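Local structure of uncharacterized protein (Bordetella bronchiseptica, 4XG0) at residues V262-H267 / S334-L339; R271-A276 / D411-A416; T284-L289 / M319-E324; L339-A344 / L367-A372. The protein probably acts as a sugar-acid kinase of the DUF1537 family, which phosphorylates acid sugars in catabolic pathways, with a sugar-binding and a nucleotide-binding domain. All coordinates share one frame; numbering follows the deposited sequence.

Interaction 1 of 4, residues V262-H267 / S334-L339; sequences VVTSQH and SVARRL. With SO4 (sulfate ion), chain F.
Val262 near the end of strand 259-263 and Thr264 just past it face the first turns of helix 334-349, and the backbones come closest where the CA atoms of Thr264 and Ala336 are 5.8 Å apart. The contact is apolar, and no hydrogen bond joins the two segments. Thr264 and Leu339 carry the contact; the threonine touches with its methyl. Its CG2 lies 3.8 Å from Leu339 CD1 and 4.0 Å from Ala336 CA. The threonine and leucine side chains pass each other, running opposite ways. A chi1 of 60° puts CG2 anti to the carbonyl carbon, where it faces the helix, and turns OG1 to Thr358 O, with which it makes a weak hydrogen bond. Further back on the strand, Val262 CG1 packs on Leu339 CB at 4.2 Å. Leu339 also carries the contact to the neighbouring strand, where it touches Leu320.

Beyond the strand, Ser265 OG accepts from His267 N at 3.0 Å, which makes an ST turn. His267 is the N-cap residue of helix 268-279. Its ND1 meets a sulfate at the ring edge, 2.7 Å from O2 and 2.9 Å from O4, and Ser268 N binds the same ion. The sulfate probably comes from the crystallisation liquor. This strand-turn-helix element, with another helix packed on the sheet, belongs to a parallel alpha/beta fold, consistent with a nucleotide-binding domain.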
loop_
_atom_site.group_PDB
_atom_site.type_symbol
_atom_site.label_atom_id
_atom_site.label_comp_id
_atom_site.label_asym_id
_atom_site.label_seq_id
_atom_site.Cartn_x
_atom_site.Cartn_y
_atom_site.Cartn_z
ATOM N N VAL A 262 -21.570 0.026 -1.781
ATOM C CA VAL A 262 -23.005 0.110 -1.810
ATOM C C VAL A 262 -23.368 1.546 -1.483
ATOM O O VAL A 262 -22.995 2.079 -0.419
ATOM C CB VAL A 262 -23.651 -0.853 -0.810
ATOM C CG1 VAL A 262 -25.137 -0.750 -0.911
ATOM C CG2 VAL A 262 -23.181 -2.258 -1.099
ATOM N N VAL A 263 -24.038 2.180 -2.432
ATOM C CA VAL A 263 -24.403 3.585 -2.315
ATOM C C VAL A 263 -25.904 3.723 -2.359
ATOM O O VAL A 263 -26.513 3.579 -3.414
ATOM C CB VAL A 263 -23.802 4.424 -3.466
ATOM C CG1 VAL A 263 -24.089 5.915 -3.273
ATOM C CG2 VAL A 263 -22.326 4.152 -3.576
ATOM N N THR A 264 -26.490 4.015 -1.206
ATOM C CA THR A 264 -27.938 4.168 -1.094
ATOM C C THR A 264 -28.366 5.615 -0.938
ATOM O O THR A 264 -29.560 5.941 -1.062
ATOM C CB THR A 264 -28.473 3.379 0.117
ATOM O OG1 THR A 264 -27.848 3.868 1.306
ATOM C CG2 THR A 264 -28.168 1.929 -0.026
ATOM N N SER A 265 -27.409 6.505 -0.688
ATOM C CA SER A 265 -27.751 7.890 -0.407
ATOM C C SER A 265 -28.209 8.594 -1.674
ATOM O O SER A 265 -27.737 8.278 -2.773
ATOM C CB SER A 265 -26.547 8.632 0.162
ATOM O OG SER A 265 -26.930 9.895 0.640
ATOM N N GLN A 266 -29.143 9.530 -1.514
ATOM C CA GLN A 266 -29.479 10.460 -2.569
ATOM C C GLN A 266 -28.853 11.844 -2.336
ATOM O O GLN A 266 -29.128 12.779 -3.092
ATOM C CB GLN A 266 -30.999 10.593 -2.683
ATOM C CG GLN A 266 -31.676 9.274 -2.990
ATOM C CD GLN A 266 -31.192 8.657 -4.299
ATOM O OE1 GLN A 266 -30.994 9.356 -5.297
ATOM N NE2 GLN A 266 -30.997 7.338 -4.296
ATOM N N HIS A 267 -28.021 11.973 -1.297
ATOM C CA HIS A 267 -27.238 13.197 -1.089
ATOM C C HIS A 267 -26.339 13.391 -2.292
ATOM O O HIS A 267 -25.760 12.418 -2.783
ATOM C CB HIS A 267 -26.384 13.096 0.185
ATOM C CG HIS A 267 -27.158 13.325 1.443
ATOM N ND1 HIS A 267 -27.815 14.507 1.700
ATOM C CD2 HIS A 267 -27.398 12.520 2.504
ATOM C CE1 HIS A 267 -28.419 14.425 2.873
ATOM N NE2 HIS A 267 -28.187 13.231 3.379
ATOM N N SER A 334 -37.394 0.499 1.499
ATOM C CA SER A 334 -37.325 -0.732 0.722
ATOM C C SER A 334 -36.118 -0.771 -0.203
ATOM O O SER A 334 -35.534 -1.841 -0.409
ATOM C CB SER A 334 -38.626 -0.949 -0.072
ATOM O OG SER A 334 -38.958 0.179 -0.858
ATOM N N VAL A 335 -35.715 0.381 -0.731
ATOM C CA VAL A 335 -34.591 0.413 -1.663
ATOM C C VAL A 335 -33.283 0.056 -0.964
ATOM O O VAL A 335 -32.534 -0.792 -1.441
ATOM C CB VAL A 335 -34.450 1.795 -2.382
ATOM C CG1 VAL A 335 -33.047 1.949 -2.985
ATOM C CG2 VAL A 335 -35.505 1.940 -3.473
ATOM N N ALA A 336 -33.024 0.671 0.184
ATOM C CA ALA A 336 -31.794 0.407 0.928
ATOM C C ALA A 336 -31.827 -1.026 1.494
ATOM O O ALA A 336 -30.827 -1.745 1.476
ATOM C CB ALA A 336 -31.662 1.404 2.030
ATOM N N ARG A 337 -32.991 -1.440 1.977
ATOM C CA ARG A 337 -33.128 -2.784 2.558
ATOM C C ARG A 337 -32.747 -3.813 1.501
ATOM O O ARG A 337 -31.988 -4.764 1.752
ATOM C CB ARG A 337 -34.561 -3.021 3.017
ATOM N N ARG A 338 -33.309 -3.622 0.319
ATOM C CA ARG A 338 -33.064 -4.481 -0.829
ATOM C C ARG A 338 -31.601 -4.477 -1.268
ATOM O O ARG A 338 -31.024 -5.544 -1.506
ATOM C CB ARG A 338 -33.970 -4.042 -1.973
ATOM C CG ARG A 338 -33.767 -4.769 -3.293
ATOM C CD ARG A 338 -34.290 -6.170 -3.220
ATOM N NE ARG A 338 -34.256 -6.835 -4.518
ATOM C CZ ARG A 338 -34.211 -8.157 -4.669
ATOM N NH1 ARG A 338 -34.176 -8.681 -5.883
ATOM N NH2 ARG A 338 -34.182 -8.948 -3.604
ATOM N N LEU A 339 -30.999 -3.296 -1.402
ATOM C CA LEU A 339 -29.583 -3.228 -1.770
ATOM C C LEU A 339 -28.722 -3.949 -0.734
ATOM O O LEU A 339 -27.751 -4.641 -1.069
ATOM C CB LEU A 339 -29.125 -1.767 -1.944
ATOM C CG LEU A 339 -29.364 -1.184 -3.334
ATOM C CD1 LEU A 339 -28.848 0.252 -3.350
ATOM C CD2 LEU A 339 -28.695 -2.016 -4.432
HETATM S S SO4 F . -27.969 17.254 -0.274
HETATM O O1 SO4 F . -27.912 16.957 -1.706
HETATM O O2 SO4 F . -26.810 16.710 0.442
HETATM O O3 SO4 F . -28.024 18.708 -0.108
HETATM O O4 SO4 F . -29.190 16.681 0.315
#

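Interaction 2 of 4, residues R271-A276 / D411-A416; sequences RQQAAA and DVLIRA. With SO4 (sulfate ion), chain E.
Gln273 on helix 268-279 meets Val412 and Leu413 at the start of helix 412-421. This is a helix-helix contact within the alpha/beta nucleotide-binding domain, on the sheet face that also carries Val356 and Thr358. The short helical segments cross at -57°, with their axes 8.6 Å apart at closest approach. The Gln273 chain is extended beyond CG (chi2 159°), which places one face of the flat amide against Val412 CG1. That methyl touches the amide carbon Gln273 CD at 3.4 Å and lies about equally near its OE1 and NE2. A chi1 of 72° points CG1 at the amide. The amide is held from outside the pair: OE1 accepts from Lys403 NZ, and NE2 donates to Phe407 O. With both polar atoms bonded, the amide's rotation is probably fixed, its face against the valine methyl.

Leu413 comes in beside the root of the same glutamine, its CD1 3.7 Å from Gln273 CB. The next residue, Ile414, extends its CD1 to Ala276, about one turn beyond Gln273 on the other helix. This CD1 lies 3.6 Å from Ala276 O and 4.2 Å from Ala276 CB. Arg415 points elsewhere and offers the edge of its guanidinium to a sulfate, probably from the crystallisation liquor. Its NH2 donates straight to O2 at 3.2 Å, and NH1 donates to O4; Thr382 OG1 binds the same ion. Between the helices sits one bridging water, which donates to Gln273 O at 2.8 Å and accepts from Leu413 N at 3.0 Å.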
loop_
_atom_site.group_PDB
_atom_site.type_symbol
_atom_site.label_atom_id
_atom_site.label_comp_id
_atom_site.label_asym_id
_atom_site.label_seq_id
_atom_site.Cartn_x
_atom_site.Cartn_y
_atom_site.Cartn_z
ATOM N N ARG A 271 -23.720 10.973 -4.734
ATOM C CA ARG A 271 -23.924 10.677 -6.150
ATOM C C ARG A 271 -22.669 11.072 -6.931
ATOM O O ARG A 271 -22.269 10.353 -7.844
ATOM C CB ARG A 271 -25.140 11.407 -6.721
ATOM C CG ARG A 271 -26.369 11.328 -5.851
ATOM C CD ARG A 271 -26.804 9.944 -5.612
ATOM N NE ARG A 271 -27.260 9.237 -6.808
ATOM C CZ ARG A 271 -27.832 8.033 -6.777
ATOM N NH1 ARG A 271 -28.015 7.406 -5.611
ATOM N NH2 ARG A 271 -28.225 7.451 -7.903
ATOM N N GLN A 272 -22.063 12.200 -6.557
ATOM C CA GLN A 272 -20.797 12.647 -7.160
ATOM C C GLN A 272 -19.678 11.640 -6.868
ATOM O O GLN A 272 -18.895 11.276 -7.755
ATOM C CB GLN A 272 -20.399 14.034 -6.631
ATOM C CG GLN A 272 -21.336 15.132 -7.114
ATOM C CD GLN A 272 -20.857 16.511 -6.733
ATOM O OE1 GLN A 272 -19.729 16.679 -6.257
ATOM N NE2 GLN A 272 -21.706 17.518 -6.960
ATOM N N GLN A 273 -19.620 11.182 -5.623
ATOM C CA GLN A 273 -18.664 10.145 -5.234
ATOM C C GLN A 273 -18.857 8.849 -5.998
ATOM O O GLN A 273 -17.874 8.183 -6.376
ATOM C CB GLN A 273 -18.772 9.895 -3.731
ATOM C CG GLN A 273 -18.331 11.107 -2.938
ATOM C CD GLN A 273 -18.854 11.139 -1.508
ATOM O OE1 GLN A 273 -19.475 10.189 -1.031
ATOM N NE2 GLN A 273 -18.561 12.224 -0.809
ATOM N N ALA A 274 -20.113 8.463 -6.222
ATOM C CA ALA A 274 -20.387 7.245 -6.997
ATOM C C ALA A 274 -19.944 7.450 -8.452
ATOM O O ALA A 274 -19.279 6.594 -9.053
ATOM C CB ALA A 274 -21.862 6.876 -6.938
ATOM N N ALA A 275 -20.295 8.586 -9.006
ATOM C CA ALA A 275 -19.900 8.907 -10.376
ATOM C C ALA A 275 -18.387 8.808 -10.530
ATOM O O ALA A 275 -17.897 8.240 -11.498
ATOM C CB ALA A 275 -20.387 10.282 -10.764
ATOM N N ALA A 276 -17.642 9.344 -9.566
ATOM C CA ALA A 276 -16.183 9.295 -9.623
ATOM C C ALA A 276 -15.628 7.868 -9.576
ATOM O O ALA A 276 -14.689 7.545 -10.308
ATOM C CB ALA A 276 -15.578 10.137 -8.503
ATOM N N ASP A 411 -13.496 11.965 -4.279
ATOM C CA ASP A 411 -12.731 10.708 -4.425
ATOM C C ASP A 411 -12.830 9.780 -3.210
ATOM O O ASP A 411 -12.151 8.757 -3.168
ATOM C CB ASP A 411 -11.246 10.995 -4.734
ATOM C CG ASP A 411 -10.496 11.599 -3.554
ATOM O OD1 ASP A 411 -11.159 11.945 -2.544
ATOM O OD2 ASP A 411 -9.250 11.815 -3.671
ATOM N N VAL A 412 -13.736 10.063 -2.283
ATOM C CA VAL A 412 -13.716 9.340 -1.001
ATOM C C VAL A 412 -14.059 7.857 -1.116
ATOM O O VAL A 412 -13.512 7.052 -0.351
ATOM C CB VAL A 412 -14.583 9.998 0.079
ATOM C CG1 VAL A 412 -16.056 9.810 -0.204
ATOM C CG2 VAL A 412 -14.227 9.402 1.450
ATOM N N LEU A 413 -14.905 7.454 -2.064
ATOM C CA LEU A 413 -15.226 6.019 -2.171
ATOM C C LEU A 413 -14.068 5.271 -2.845
ATOM O O LEU A 413 -13.794 4.111 -2.524
ATOM C CB LEU A 413 -16.535 5.771 -2.895
ATOM C CG LEU A 413 -17.787 6.382 -2.251
ATOM C CD1 LEU A 413 -18.997 6.211 -3.155
ATOM C CD2 LEU A 413 -18.058 5.761 -0.920
ATOM N N ILE A 414 -13.397 5.944 -3.782
ATOM C CA ILE A 414 -12.202 5.395 -4.401
ATOM C C ILE A 414 -11.152 5.154 -3.315
ATOM O O ILE A 414 -10.567 4.054 -3.196
ATOM C CB ILE A 414 -11.660 6.353 -5.481
ATOM C CG1 ILE A 414 -12.651 6.428 -6.633
ATOM C CG2 ILE A 414 -10.315 5.893 -5.978
ATOM C CD1 ILE A 414 -12.388 7.588 -7.572
ATOM N N ARG A 415 -10.938 6.172 -2.512
ATOM C CA ARG A 415 -9.995 6.081 -1.400
ATOM C C ARG A 415 -10.368 4.969 -0.410
ATOM O O ARG A 415 -9.491 4.293 0.103
ATOM C CB ARG A 415 -9.881 7.411 -0.672
ATOM C CG ARG A 415 -9.199 8.517 -1.496
ATOM C CD ARG A 415 -9.058 9.826 -0.669
ATOM N NE ARG A 415 -8.197 9.649 0.506
ATOM C CZ ARG A 415 -8.149 10.470 1.556
ATOM N NH1 ARG A 415 -8.931 11.542 1.618
ATOM N NH2 ARG A 415 -7.318 10.211 2.567
ATOM N N ALA A 416 -11.657 4.837 -0.108
ATOM C CA ALA A 416 -12.169 3.787 0.800
ATOM C C ALA A 416 -11.873 2.408 0.300
ATOM O O ALA A 416 -11.347 1.575 1.059
ATOM C CB ALA A 416 -13.651 3.940 1.011
HETATM S S SO4 E . -7.145 13.523 4.526
HETATM O O1 SO4 E . -6.087 13.597 3.511
HETATM O O2 SO4 E . -7.209 12.165 5.070
HETATM O O3 SO4 E . -6.880 14.480 5.610
HETATM O O4 SO4 E . -8.439 13.843 3.909
HETATM O O HOH W 1 -15.490 8.373 -4.856
#

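Interaction 3 of 4, residues T284-L289 / M319-E324; sequences TWAPTL and MLLAPE
The indole of Trp285 is approached obliquely across the strands by Leu320 CD2, which meets Trp285 CB at 4.1 Å. Pro287 lies over one face of the indole, with CG 3.6 Å above the plane and over the ring centre. Other aromatic rings complete the surroundings: Trp301 stacks with the indole, and Trp298 packs edge-to-face with it. The indole NE1 is hydrogen-bonded to Asn297 OD1.

The backbones of the two segments pair as parallel strands. Trp285 N donates to Met319 O at 2.8 Å, and Leu321 N donates to Trp285 O at the same length. The second bond is nearly straight, at 172°, the first a little bent. They join strand 283-285, an outermost strand of the mixed sheet, to strand 317-321 in the alpha/beta nucleotide-binding domain. Side chains alternate along each strand, so bridged partners share a face. Trp285 and Leu320 lie on one face, Thr284 and Met319 on the other. Thr284 and Met319 are neighbours there, with their side chains in the same direction. The methionine is bent at its end (chi3 69°), which brings CE to 3.4 Å from Thr284 OG1 and close to CG2 as well. That hydroxyl is hydrogen-bonded to Ala282 O.

Past Leu321 the segments part, and a water spans the gap. It donates to the carbonyl oxygens Pro287 O and Leu321 O. Pro323 then turns its ring against the opposite segment, with CG 3.2 Å from Pro287 O. The branched end of Leu289 crosses that ring at an angle, with CD2 3.9 Å from Pro323 CG and 3.5 Å from Glu324 O.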
loop_
_atom_site.group_PDB
_atom_site.type_symbol
_atom_site.label_atom_id
_atom_site.label_comp_id
_atom_site.label_asym_id
_atom_site.label_seq_id
_atom_site.Cartn_x
_atom_site.Cartn_y
_atom_site.Cartn_z
ATOM N N THR A 284 -20.522 -1.201 -12.322
ATOM C CA THR A 284 -21.598 -0.559 -11.584
ATOM C C THR A 284 -22.976 -1.108 -11.951
ATOM O O THR A 284 -23.353 -1.138 -13.122
ATOM C CB THR A 284 -21.540 0.957 -11.838
ATOM O OG1 THR A 284 -20.314 1.482 -11.296
ATOM C CG2 THR A 284 -22.709 1.674 -11.204
ATOM N N TRP A 285 -23.728 -1.531 -10.946
ATOM C CA TRP A 285 -25.134 -1.864 -11.136
ATOM C C TRP A 285 -25.915 -0.645 -10.705
ATOM O O TRP A 285 -25.868 -0.260 -9.528
ATOM C CB TRP A 285 -25.525 -3.074 -10.274
ATOM C CG TRP A 285 -26.849 -3.654 -10.567
ATOM C CD1 TRP A 285 -27.341 -3.999 -11.791
ATOM C CD2 TRP A 285 -27.866 -4.011 -9.612
ATOM N NE1 TRP A 285 -28.606 -4.543 -11.661
ATOM C CE2 TRP A 285 -28.944 -4.565 -10.334
ATOM C CE3 TRP A 285 -27.976 -3.893 -8.230
ATOM C CZ2 TRP A 285 -30.111 -5.007 -9.713
ATOM C CZ3 TRP A 285 -29.141 -4.339 -7.617
ATOM C CH2 TRP A 285 -30.177 -4.892 -8.356
ATOM N N ALA A 286 -26.589 -0.012 -11.663
ATOM C CA ALA A 286 -27.421 1.155 -11.390
ATOM C C ALA A 286 -28.840 0.925 -11.880
ATOM O O ALA A 286 -29.257 1.473 -12.902
ATOM C CB ALA A 286 -26.826 2.384 -12.086
ATOM N N PRO A 287 -29.603 0.098 -11.156
ATOM C CA PRO A 287 -30.957 -0.251 -11.585
ATOM C C PRO A 287 -31.992 0.832 -11.332
ATOM O O PRO A 287 -31.821 1.661 -10.457
ATOM C CB PRO A 287 -31.281 -1.473 -10.709
ATOM C CG PRO A 287 -30.534 -1.242 -9.461
ATOM C CD PRO A 287 -29.226 -0.572 -9.898
ATOM N N THR A 288 -33.070 0.796 -12.102
ATOM C CA THR A 288 -34.235 1.609 -11.830
ATOM C C THR A 288 -34.988 0.979 -10.672
ATOM O O THR A 288 -34.661 -0.126 -10.249
ATOM C CB THR A 288 -35.181 1.625 -13.026
ATOM O OG1 THR A 288 -35.708 0.309 -13.210
ATOM C CG2 THR A 288 -34.443 2.037 -14.267
ATOM N N LEU A 289 -36.004 1.675 -10.172
ATOM C CA LEU A 289 -36.802 1.178 -9.071
ATOM C C LEU A 289 -37.424 -0.156 -9.433
ATOM O O LEU A 289 -37.458 -1.075 -8.617
ATOM C CB LEU A 289 -37.921 2.156 -8.758
ATOM C CG LEU A 289 -37.499 3.380 -7.957
ATOM C CD1 LEU A 289 -38.699 4.293 -7.838
ATOM C CD2 LEU A 289 -37.006 2.922 -6.595
ATOM N N MET A 319 -19.767 -1.668 -7.755
ATOM C CA MET A 319 -20.637 -0.705 -7.085
ATOM C C MET A 319 -22.111 -0.979 -7.345
ATOM O O MET A 319 -22.511 -1.189 -8.482
ATOM C CB MET A 319 -20.300 0.738 -7.486
ATOM C CG MET A 319 -21.111 1.785 -6.750
ATOM S SD MET A 319 -20.519 3.473 -7.083
ATOM C CE MET A 319 -20.994 3.612 -8.800
ATOM N N LEU A 320 -22.905 -1.011 -6.272
ATOM C CA LEU A 320 -24.364 -1.008 -6.377
ATOM C C LEU A 320 -24.881 0.381 -6.043
ATOM O O LEU A 320 -24.663 0.888 -4.937
ATOM C CB LEU A 320 -24.993 -2.030 -5.432
ATOM C CG LEU A 320 -24.229 -3.335 -5.279
ATOM C CD1 LEU A 320 -24.992 -4.280 -4.339
ATOM C CD2 LEU A 320 -24.032 -4.007 -6.617
ATOM N N LEU A 321 -25.546 0.994 -7.010
ATOM C CA LEU A 321 -26.031 2.357 -6.894
ATOM C C LEU A 321 -27.565 2.417 -6.775
ATOM O O LEU A 321 -28.285 1.980 -7.676
ATOM C CB LEU A 321 -25.565 3.148 -8.114
ATOM C CG LEU A 321 -25.887 4.651 -8.118
ATOM C CD1 LEU A 321 -25.343 5.293 -6.845
ATOM C CD2 LEU A 321 -25.321 5.306 -9.380
ATOM N N ALA A 322 -28.061 2.979 -5.673
ATOM C CA ALA A 322 -29.501 3.066 -5.436
ATOM C C ALA A 322 -30.152 4.069 -6.353
ATOM O O ALA A 322 -29.602 5.127 -6.576
ATOM C CB ALA A 322 -29.774 3.469 -4.009
ATOM N N PRO A 323 -31.337 3.746 -6.884
ATOM C CA PRO A 323 -32.138 4.827 -7.464
ATOM C C PRO A 323 -32.923 5.548 -6.359
ATOM O O PRO A 323 -33.118 5.012 -5.258
ATOM C CB PRO A 323 -33.071 4.080 -8.407
ATOM C CG PRO A 323 -33.260 2.779 -7.788
ATOM C CD PRO A 323 -31.964 2.428 -7.095
ATOM N N GLU A 324 -33.367 6.759 -6.655
ATOM C CA GLU A 324 -34.213 7.517 -5.750
ATOM C C GLU A 324 -35.595 6.874 -5.618
ATOM O O GLU A 324 -36.086 6.248 -6.557
ATOM C CB GLU A 324 -34.342 8.959 -6.275
ATOM C CG GLU A 324 -35.129 9.900 -5.377
ATOM C CD GLU A 324 -34.560 11.324 -5.364
ATOM O OE1 GLU A 324 -33.520 11.586 -6.021
ATOM O OE2 GLU A 324 -35.159 12.186 -4.682
HETATM O O HOH W 2 -29.632 3.214 -9.603
#

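Interaction 4 of 4, residues L339-A344 / L367-A372; sequences LGELAA and LAALQA
Ala369 and Ala344 meet methyl to methyl, their CB atoms 3.7 Å apart, and these two residues have the most surface buried here. Ala369 CB enters the groove beside Gly340 and Glu341. It lies 3.4 Å from Gly340 O and 3.8 Å from Glu341 CA. Gly340 has no side chain, and the helices come close at this point: the CA atoms of Glu341 and Ala369 are only 5.1 Å apart. The carbonyl that the methyl touches is already used within its helix, since Gly340 O accepts from Ala344 N at 3.1 Å.

The contact joins the middle of helix 334-349 to the last turn of helix 360-369, two helices of the alpha/beta nucleotide-binding domain linked in the chain through strand 354-358. The second helix ends in a Schellman motif. Gln371 takes a positive phi of 61°, and bonds run back from Gln371 N to Ala368 O and from Ala372 N to Leu367 O.

Leu370, the third main contributor, stands just before that turn. With chi1 -70° its isobutyl end bends toward the other helix, although its root does not. CD2 presses on Ala344 CB at 3.5 Å, tighter than usual for two carbons, and CG of the same leucine is almost as near. Leu370 also touches Leu390 of strand 385-391, while its backbone is bonded to Gln394.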
loop_
_atom_site.group_PDB
_atom_site.type_symbol
_atom_site.label_atom_id
_atom_site.label_comp_id
_atom_site.label_asym_id
_atom_site.label_seq_id
_atom_site.Cartn_x
_atom_site.Cartn_y
_atom_site.Cartn_z
ATOM N N LEU A 339 -30.999 -3.296 -1.402
ATOM C CA LEU A 339 -29.583 -3.228 -1.770
ATOM C C LEU A 339 -28.722 -3.949 -0.734
ATOM O O LEU A 339 -27.751 -4.641 -1.069
ATOM C CB LEU A 339 -29.125 -1.767 -1.944
ATOM C CG LEU A 339 -29.364 -1.184 -3.334
ATOM C CD1 LEU A 339 -28.848 0.252 -3.350
ATOM C CD2 LEU A 339 -28.695 -2.016 -4.432
ATOM N N GLY A 340 -29.105 -3.816 0.529
ATOM C CA GLY A 340 -28.388 -4.465 1.613
ATOM C C GLY A 340 -28.454 -5.960 1.491
ATOM O O GLY A 340 -27.451 -6.662 1.662
ATOM N N GLU A 341 -29.645 -6.465 1.213
ATOM C CA GLU A 341 -29.811 -7.910 1.083
ATOM C C GLU A 341 -29.013 -8.442 -0.100
ATOM O O GLU A 341 -28.351 -9.483 0.017
ATOM C CB GLU A 341 -31.280 -8.283 0.939
ATOM C CG GLU A 341 -32.049 -8.163 2.241
ATOM C CD GLU A 341 -32.638 -9.491 2.706
ATOM O OE1 GLU A 341 -33.658 -9.925 2.121
ATOM O OE2 GLU A 341 -32.084 -10.097 3.656
ATOM N N LEU A 342 -29.076 -7.747 -1.243
ATOM C CA LEU A 342 -28.319 -8.201 -2.430
ATOM C C LEU A 342 -26.783 -8.142 -2.216
ATOM O O LEU A 342 -26.049 -9.078 -2.573
ATOM C CB LEU A 342 -28.732 -7.377 -3.659
ATOM C CG LEU A 342 -30.221 -7.539 -4.045
ATOM C CD1 LEU A 342 -30.615 -6.642 -5.203
ATOM C CD2 LEU A 342 -30.557 -8.991 -4.381
ATOM N N ALA A 343 -26.305 -7.055 -1.622
ATOM C CA ALA A 343 -24.888 -6.937 -1.313
ATOM C C ALA A 343 -24.457 -8.140 -0.491
ATOM O O ALA A 343 -23.400 -8.726 -0.741
ATOM C CB ALA A 343 -24.597 -5.655 -0.560
ATOM N N ALA A 344 -25.273 -8.513 0.490
ATOM C CA ALA A 344 -24.915 -9.646 1.368
ATOM C C ALA A 344 -24.890 -10.935 0.594
ATOM O O ALA A 344 -23.994 -11.779 0.789
ATOM C CB ALA A 344 -25.888 -9.759 2.539
ATOM N N LEU A 367 -25.257 -4.369 7.120
ATOM C CA LEU A 367 -24.942 -5.097 8.323
ATOM C C LEU A 367 -26.100 -5.973 8.766
ATOM O O LEU A 367 -25.906 -7.110 9.232
ATOM C CB LEU A 367 -24.487 -4.161 9.436
ATOM C CG LEU A 367 -22.950 -3.975 9.462
ATOM C CD1 LEU A 367 -22.465 -3.167 8.276
ATOM C CD2 LEU A 367 -22.525 -3.316 10.762
ATOM N N ALA A 368 -27.313 -5.485 8.562
ATOM C CA ALA A 368 -28.455 -6.233 9.061
ATOM C C ALA A 368 -28.581 -7.494 8.226
ATOM O O ALA A 368 -28.839 -8.582 8.766
ATOM C CB ALA A 368 -29.715 -5.416 8.987
ATOM N N ALA A 369 -28.374 -7.353 6.918
ATOM C CA ALA A 369 -28.508 -8.487 5.989
ATOM C C ALA A 369 -27.462 -9.543 6.221
ATOM O O ALA A 369 -27.705 -10.723 6.006
ATOM C CB ALA A 369 -28.457 -8.037 4.578
ATOM N N LEU A 370 -26.280 -9.116 6.642
ATOM C CA LEU A 370 -25.208 -10.058 6.992
ATOM C C LEU A 370 -25.244 -10.503 8.461
ATOM O O LEU A 370 -24.400 -11.274 8.898
ATOM C CB LEU A 370 -23.856 -9.448 6.666
ATOM C CG LEU A 370 -23.512 -9.285 5.183
ATOM C CD1 LEU A 370 -22.284 -8.424 5.022
ATOM C CD2 LEU A 370 -23.252 -10.661 4.581
ATOM N N GLN A 371 -26.229 -10.011 9.211
ATOM C CA GLN A 371 -26.431 -10.399 10.610
ATOM C C GLN A 371 -25.216 -10.032 11.459
ATOM O O GLN A 371 -24.897 -10.693 12.450
ATOM C CB GLN A 371 -26.784 -11.901 10.713
ATOM C CG GLN A 371 -27.884 -12.322 9.719
ATOM C CD GLN A 371 -28.093 -13.845 9.651
ATOM O OE1 GLN A 371 -27.145 -14.630 9.808
ATOM N NE2 GLN A 371 -29.332 -14.259 9.409
ATOM N N ALA A 372 -24.549 -8.950 11.065
ATOM C CA ALA A 372 -23.444 -8.428 11.828
ATOM C C ALA A 372 -23.957 -7.620 13.000
ATOM O O ALA A 372 -24.902 -6.822 12.851
ATOM C CB ALA A 372 -22.547 -7.560 10.946
#

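All four contacts lie in the C-terminal, nucleotide-binding part of the chain. From the N-terminal side, 262-267 opens first and closes with 334-339 in interaction 1. Segment 271-276 starts within that loop but closes only with 411-416, so interactions 1 and 2 cross; interaction 2 joins helices 268-279 and 412-421. Interaction 3 closes the shorter loop from 284-289 to 319-324 and falls inside both. Interaction 4 follows interaction 1, shares Leu339 with it, joins helices 334-349 and 360-369, and lies within the span of interaction 2. Interactions 1 and 3 meet through adjacent strands, with Val263 bonded to Leu320 and Ala322. Arg271 links interaction 2 to both.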